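Local coordinates for protein B (Streptococcus agalactiae, PDB 5H6I) that permeabilizes membranes as the pore-forming CAMP factor and is also classed among the bacterial Fc-binding proteins that bind IgG, at residues K201-K204 / V205-T208. Residues are numbered along the deposited sequence; the frame is centred on the assembly and turned at random.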
# COMPACT_ATOMS: atom_id res chain seq x y z
N LYS A 201 -7.49 -19.61 28.31
CA LYS A 201 -8.45 -20.69 28.18
C LYS A 201 -7.75 -22.03 28.06
O LYS A 201 -6.53 -22.12 27.85
CB LYS A 201 -9.36 -20.45 26.97
CG LYS A 201 -9.98 -19.06 26.92
CD LYS A 201 -11.26 -19.00 27.74
CE LYS A 201 -11.82 -17.59 27.79
NZ LYS A 201 -11.41 -16.87 29.02
N GLU A 202 -8.53 -23.10 28.19
CA GLU A 202 -8.00 -24.44 27.97
C GLU A 202 -7.56 -24.60 26.51
O GLU A 202 -7.95 -23.83 25.63
CB GLU A 202 -9.05 -25.50 28.33
CG GLU A 202 -10.47 -25.12 27.95
CD GLU A 202 -11.49 -26.11 28.46
OE1 GLU A 202 -11.08 -27.20 28.91
OE2 GLU A 202 -12.70 -25.81 28.40
N PHE A 203 -6.73 -25.61 26.27
CA PHE A 203 -6.13 -25.76 24.95
C PHE A 203 -7.17 -26.06 23.88
O PHE A 203 -7.01 -25.63 22.73
CB PHE A 203 -5.07 -26.86 24.96
CG PHE A 203 -4.55 -27.21 23.59
CD1 PHE A 203 -3.74 -26.33 22.90
CD2 PHE A 203 -4.90 -28.41 22.99
CE1 PHE A 203 -3.27 -26.63 21.64
CE2 PHE A 203 -4.43 -28.72 21.72
CZ PHE A 203 -3.62 -27.83 21.05
N LYS A 204 -8.23 -26.80 24.22
CA LYS A 204 -9.23 -27.14 23.21
C LYS A 204 -9.93 -25.90 22.67
O LYS A 204 -10.35 -25.88 21.51
CB LYS A 204 -10.24 -28.14 23.78
CG LYS A 204 -11.22 -27.55 24.79
CD LYS A 204 -11.87 -28.65 25.61
CE LYS A 204 -12.57 -29.67 24.73
NZ LYS A 204 -13.88 -29.17 24.22
N VAL A 205 -10.07 -24.86 23.49
CA VAL A 205 -10.58 -23.59 23.00
C VAL A 205 -9.58 -22.95 22.05
O VAL A 205 -9.95 -22.44 20.98
CB VAL A 205 -10.91 -22.66 24.19
CG1 VAL A 205 -11.02 -21.22 23.73
CG2 VAL A 205 -12.20 -23.11 24.86
N TYR A 206 -8.29 -22.98 22.41
CA TYR A 206 -7.25 -22.50 21.51
C TYR A 206 -7.23 -23.29 20.21
O TYR A 206 -7.01 -22.72 19.13
CB TYR A 206 -5.89 -22.57 22.21
CG TYR A 206 -4.71 -22.15 21.36
CD1 TYR A 206 -4.04 -23.07 20.55
CD2 TYR A 206 -4.25 -20.84 21.36
CE1 TYR A 206 -2.96 -22.69 19.78
CE2 TYR A 206 -3.17 -20.45 20.59
CZ TYR A 206 -2.53 -21.38 19.80
OH TYR A 206 -1.46 -20.99 19.03
N ASN A 207 -7.46 -24.60 20.29
CA ASN A 207 -7.41 -25.44 19.10
C ASN A 207 -8.57 -25.14 18.16
O ASN A 207 -8.39 -25.07 16.94
CB ASN A 207 -7.42 -26.91 19.50
CG ASN A 207 -6.84 -27.81 18.42
OD1 ASN A 207 -6.54 -27.37 17.32
ND2 ASN A 207 -6.69 -29.09 18.74
N THR A 208 -9.78 -24.95 18.70
CA THR A 208 -10.94 -24.68 17.86
C THR A 208 -10.83 -23.31 17.19
O THR A 208 -11.24 -23.14 16.04
CB THR A 208 -12.23 -24.78 18.67
OG1 THR A 208 -12.14 -23.93 19.82
CG2 THR A 208 -12.46 -26.22 19.12
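Val205 packs against Lys201 and Glu202, just before the helix. Val205 CG1 meets Lys201 CB at 3.7 Å. Val205 CG2 lies 4.1 Å from Glu202 CG, and the Val205 and Glu202 side chains cross at about a right angle. Val205 CG1 sits anti to the backbone N (chi1 162°), which spreads the two methyls over these two neighbours. Val205 also touches Val197 in the preceding loop, and Tyr206 touches Leu198. Lys204 CG, set between its own backbone N and carbonyl carbon (chi1 72°), lies 3.2 Å from Val205 N. The contact is the first turn of helix 203-220, in the three-helix C-terminal part of the CAMP factor, within a short sequence repeat, residues 200-210. Glu202 holds the N-cap position. Glu202 O accepts weak hydrogen bonds from Val205 N and Tyr206 N. Regular i to i+4 hydrogen bonds follow, Asn207 N to Phe203 O at 2.7 Å and Thr208 N to Lys204 O at 3.0 Å. The Phe203 ring lies across Tyr206 and Asn207. Phe203 CE1 lies 3.8 Å from Tyr206 CD1. Asn207 CB sits over one ring face, offset toward the rim, and Asn207 ND2 is 3.8 Å from Phe203 CE2. Ring and amide planes are 37° apart. A sulfate ion lies near the Asn207 side chain.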